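Local coordinates for adhesion G-protein coupled receptor G6 (Danio rerio, PDB 6V55) that serves as an adhesion G-protein coupled receptor, its calcium-binding extracellular region probably working in cell adhesion and in signalling linked to myelination, at residues M184-D196 against S233-S245. Residues are numbered along the deposited sequence; the frame is centred on the assembly and turned at random.
Sequences MELFIGASYCSVD and SICSASQIYTLQS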
loop_
_atom_site.group_PDB
_atom_site.type_symbol
_atom_site.label_atom_id
_atom_site.label_comp_id
_atom_site.label_asym_id
_atom_site.label_seq_id
_atom_site.Cartn_x
_atom_site.Cartn_y
_atom_site.Cartn_z
ATOM N N MET A 184 11.530 54.844 16.149
ATOM C CA MET A 184 12.234 53.566 16.230
ATOM C C MET A 184 13.478 53.673 17.108
ATOM O O MET A 184 14.393 54.452 16.818
ATOM C CB MET A 184 12.582 53.090 14.819
ATOM N N GLU A 185 13.484 52.928 18.219
ATOM C CA GLU A 185 14.521 53.043 19.237
ATOM C C GLU A 185 14.888 51.663 19.794
ATOM O O GLU A 185 14.019 50.817 20.042
ATOM C CB GLU A 185 14.072 53.983 20.388
ATOM C CG GLU A 185 13.934 55.491 20.019
ATOM C CD GLU A 185 13.915 56.429 21.219
ATOM O OE1 GLU A 185 12.899 57.124 21.459
ATOM O OE2 GLU A 185 14.936 56.489 21.910
ATOM N N LEU A 186 16.188 51.438 19.968
ATOM C CA LEU A 186 16.709 50.286 20.695
ATOM C C LEU A 186 16.921 50.714 22.138
ATOM O O LEU A 186 17.704 51.629 22.411
ATOM C CB LEU A 186 18.028 49.800 20.096
ATOM C CG LEU A 186 18.024 48.554 19.221
ATOM C CD1 LEU A 186 19.448 48.214 18.828
ATOM C CD2 LEU A 186 17.336 47.376 19.911
ATOM N N PHE A 187 16.220 50.079 23.055
ATOM C CA PHE A 187 16.411 50.343 24.470
ATOM C C PHE A 187 17.455 49.354 24.972
ATOM O O PHE A 187 17.189 48.151 24.990
ATOM C CB PHE A 187 15.084 50.180 25.196
ATOM C CG PHE A 187 15.185 50.309 26.666
ATOM C CD1 PHE A 187 15.271 51.570 27.249
ATOM C CD2 PHE A 187 15.174 49.173 27.478
ATOM C CE1 PHE A 187 15.370 51.700 28.627
ATOM C CE2 PHE A 187 15.283 49.279 28.848
ATOM C CZ PHE A 187 15.377 50.543 29.432
ATOM N N ILE A 188 18.644 49.830 25.373
ATOM C CA ILE A 188 19.697 48.931 25.861
ATOM C C ILE A 188 20.066 49.294 27.296
ATOM O O ILE A 188 20.512 50.417 27.567
ATOM C CB ILE A 188 20.951 48.937 24.974
ATOM C CG1 ILE A 188 20.598 48.733 23.505
ATOM C CG2 ILE A 188 21.851 47.796 25.388
ATOM C CD1 ILE A 188 21.790 48.741 22.574
ATOM N N GLY A 189 19.944 48.316 28.196
ATOM C CA GLY A 189 20.210 48.502 29.613
ATOM C C GLY A 189 19.234 49.466 30.261
ATOM O O GLY A 189 18.156 49.077 30.736
ATOM N N ALA A 190 19.625 50.739 30.292
ATOM C CA ALA A 190 18.751 51.818 30.717
ATOM C C ALA A 190 18.762 52.978 29.743
ATOM O O ALA A 190 18.139 54.006 30.027
ATOM C CB ALA A 190 19.148 52.331 32.110
ATOM N N SER A 191 19.450 52.853 28.615
ATOM C CA SER A 191 19.620 53.944 27.670
ATOM C C SER A 191 18.734 53.730 26.452
ATOM O O SER A 191 18.159 52.661 26.246
ATOM C CB SER A 191 21.087 54.060 27.244
ATOM O OG SER A 191 21.540 52.834 26.681
ATOM N N TYR A 192 18.646 54.767 25.624
ATOM C CA TYR A 192 17.829 54.750 24.418
ATOM C C TYR A 192 18.700 55.083 23.219
ATOM O O TYR A 192 19.278 56.176 23.145
ATOM C CB TYR A 192 16.686 55.747 24.522
ATOM C CG TYR A 192 15.562 55.334 25.417
ATOM C CD1 TYR A 192 14.393 54.764 24.897
ATOM C CD2 TYR A 192 15.662 55.532 26.796
ATOM C CE1 TYR A 192 13.348 54.387 25.749
ATOM C CE2 TYR A 192 14.651 55.168 27.643
ATOM C CZ TYR A 192 13.501 54.599 27.125
ATOM O OH TYR A 192 12.527 54.273 28.029
ATOM N N CYS A 193 18.788 54.147 22.287
ATOM C CA CYS A 193 19.556 54.309 21.058
ATOM C C CYS A 193 18.556 54.369 19.912
ATOM O O CYS A 193 18.006 53.337 19.511
ATOM C CB CYS A 193 20.552 53.164 20.892
ATOM S SG CYS A 193 21.656 52.949 22.331
ATOM N N SER A 194 18.301 55.577 19.401
ATOM C CA SER A 194 17.311 55.750 18.346
ATOM C C SER A 194 17.879 55.283 17.012
ATOM O O SER A 194 19.011 55.620 16.648
ATOM C CB SER A 194 16.865 57.203 18.247
ATOM O OG SER A 194 16.553 57.522 16.899
ATOM N N VAL A 195 17.102 54.478 16.297
ATOM C CA VAL A 195 17.505 54.040 14.968
ATOM C C VAL A 195 16.606 54.703 13.929
ATOM O O VAL A 195 16.450 54.175 12.819
ATOM C CB VAL A 195 17.440 52.508 14.844
ATOM C CG1 VAL A 195 18.585 51.887 15.606
ATOM C CG2 VAL A 195 16.101 51.980 15.325
ATOM N N ASP A 196 16.032 55.875 14.279
ATOM C CA ASP A 196 14.920 56.433 13.508
ATOM C C ASP A 196 15.342 56.956 12.141
ATOM O O ASP A 196 14.544 56.882 11.200
ATOM C CB ASP A 196 14.191 57.537 14.280
ATOM C CG ASP A 196 12.737 57.690 13.821
ATOM O OD1 ASP A 196 12.447 58.595 12.995
ATOM O OD2 ASP A 196 11.895 56.860 14.251
ATOM N N SER A 233 25.565 53.861 13.445
ATOM C CA SER A 233 25.351 54.997 14.325
ATOM C C SER A 233 26.037 54.656 15.640
ATOM O O SER A 233 26.151 53.482 15.999
ATOM C CB SER A 233 23.850 55.285 14.501
ATOM O OG SER A 233 23.568 55.799 15.779
ATOM N N ILE A 234 26.549 55.671 16.326
ATOM C CA ILE A 234 27.222 55.486 17.608
ATOM C C ILE A 234 26.260 55.879 18.713
ATOM O O ILE A 234 25.769 57.012 18.744
ATOM C CB ILE A 234 28.505 56.317 17.698
ATOM C CG1 ILE A 234 29.511 55.884 16.626
ATOM C CG2 ILE A 234 29.073 56.258 19.115
ATOM C CD1 ILE A 234 30.406 54.731 16.997
ATOM N N CYS A 235 25.987 54.957 19.623
ATOM C CA CYS A 235 25.188 55.244 20.809
ATOM C C CYS A 235 26.149 55.201 21.987
ATOM O O CYS A 235 26.407 54.132 22.545
ATOM C CB CYS A 235 24.066 54.249 20.972
ATOM S SG CYS A 235 22.905 54.604 22.313
ATOM N N SER A 236 26.688 56.375 22.351
ATOM C CA SER A 236 27.770 56.430 23.332
ATOM C C SER A 236 27.287 56.151 24.748
ATOM O O SER A 236 28.091 55.710 25.577
ATOM C CB SER A 236 28.467 57.791 23.304
ATOM O OG SER A 236 27.706 58.737 24.033
ATOM N N ALA A 237 25.994 56.374 25.035
ATOM C CA ALA A 237 25.421 56.018 26.334
ATOM C C ALA A 237 25.417 54.517 26.578
ATOM O O ALA A 237 25.482 54.093 27.734
ATOM C CB ALA A 237 23.989 56.551 26.456
ATOM N N SER A 238 25.386 53.712 25.522
ATOM C CA SER A 238 25.259 52.267 25.637
ATOM C C SER A 238 26.573 51.555 25.939
ATOM O O SER A 238 26.569 50.327 26.053
ATOM C CB SER A 238 24.665 51.682 24.350
ATOM O OG SER A 238 25.679 51.350 23.411
ATOM N N GLN A 239 27.697 52.267 26.065
ATOM C CA GLN A 239 28.956 51.592 26.361
ATOM C C GLN A 239 29.153 51.336 27.849
ATOM O O GLN A 239 30.174 50.766 28.237
ATOM C CB GLN A 239 30.128 52.401 25.828
ATOM C CG GLN A 239 29.865 53.131 24.530
ATOM C CD GLN A 239 31.061 53.975 24.110
ATOM O OE1 GLN A 239 31.046 55.211 24.214
ATOM N NE2 GLN A 239 32.121 53.304 23.655
ATOM N N ILE A 240 28.202 51.762 28.671
ATOM C CA ILE A 240 28.187 51.541 30.109
ATOM C C ILE A 240 27.535 50.200 30.483
ATOM O O ILE A 240 27.846 49.620 31.528
ATOM C CB ILE A 240 27.464 52.774 30.699
ATOM C CG1 ILE A 240 28.265 54.012 30.353
ATOM C CG2 ILE A 240 27.312 52.776 32.177
ATOM C CD1 ILE A 240 29.706 53.979 30.840
ATOM N N TYR A 241 26.693 49.646 29.620
ATOM C CA TYR A 241 25.812 48.559 30.011
ATOM C C TYR A 241 26.287 47.219 29.477
ATOM O O TYR A 241 26.934 47.122 28.434
ATOM C CB TYR A 241 24.384 48.820 29.542
ATOM C CG TYR A 241 23.830 50.069 30.160
ATOM C CD1 TYR A 241 23.511 50.110 31.514
ATOM C CD2 TYR A 241 23.662 51.230 29.400
ATOM C CE1 TYR A 241 23.013 51.273 32.094
ATOM C CE2 TYR A 241 23.167 52.394 29.968
ATOM C CZ TYR A 241 22.844 52.405 31.314
ATOM O OH TYR A 241 22.356 53.557 31.884
ATOM N N THR A 242 25.933 46.180 30.216
ATOM C CA THR A 242 26.180 44.801 29.840
ATOM C C THR A 242 24.873 44.052 30.029
ATOM O O THR A 242 24.195 44.237 31.045
ATOM C CB THR A 242 27.299 44.196 30.709
ATOM O OG1 THR A 242 28.490 44.993 30.592
ATOM C CG2 THR A 242 27.599 42.756 30.318
ATOM N N LEU A 243 24.498 43.237 29.054
ATOM C CA LEU A 243 23.272 42.463 29.184
ATOM C C LEU A 243 23.578 41.200 29.981
ATOM O O LEU A 243 24.401 40.387 29.554
ATOM C CB LEU A 243 22.708 42.140 27.800
ATOM C CG LEU A 243 22.549 43.334 26.847
ATOM C CD1 LEU A 243 22.032 42.898 25.481
ATOM C CD2 LEU A 243 21.641 44.383 27.458
ATOM N N GLN A 244 22.939 41.040 31.140
ATOM C CA GLN A 244 23.291 39.937 32.019
ATOM C C GLN A 244 22.687 38.617 31.543
ATOM O O GLN A 244 21.825 38.566 30.659
ATOM C CB GLN A 244 22.840 40.210 33.450
ATOM C CG GLN A 244 23.923 40.791 34.377
ATOM C CD GLN A 244 25.154 39.891 34.557
ATOM O OE1 GLN A 244 25.060 38.656 34.560
ATOM N NE2 GLN A 244 26.320 40.521 34.731
ATOM N N SER A 245 23.154 37.538 32.171
ATOM C CA SER A 245 22.728 36.180 31.868
ATOM C C SER A 245 21.291 35.926 32.314
ATOM O O SER A 245 20.685 36.708 33.063
ATOM C CB SER A 245 23.638 35.167 32.561
ATOM O OG SER A 245 24.705 34.768 31.725
HETATM O O HOH W 1 22.133 55.236 17.787
#
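Cys193 and Cys235 form a disulfide, SG to SG 2.1 Å with chi3 -75°, while no direct hydrogen bond joins 184-196 to 233-245. The disulfide ties outermost strand 191-194 of one sheet of this pentraxin-like sandwich to the chain just past edge strand 229-234 of the other. Cys235 SG, anti to its backbone N (chi1 -174°), is sent toward the 185-194 hairpin, where Cys193 SG meets it.

Tyr241 lies on the tight turn between strands 185-188 and 191-194. One ring face sits on Gly189 and Ala190, with Ala190 N 3.7 Å above the ring centre, while Ala190 CB reaches Tyr241 OH at 3.4 Å. Ser191 OG lies 3.7 Å from Tyr241 CE2, oblique to the ring. Replacing the tyrosine with an alanine would probably uncover this turn and open a gap beside Ser191.

Ser191 OG donates in the carbonyl plane to Ile188 O, which Ser191 N grips too. Ser238 CB packs 3.8 Å from Cys193 SG, and Ile188 CG2 4.0 Å from Leu243 CD2. A water on Ser233 OG bonds only weakly to Ser194 O.

The Ser191 and Ser238 hydroxyls bond carbonyls of their own segments (Ser238 also Trp215), and cohesion rests mainly on the disulfide plus van der Waals packing.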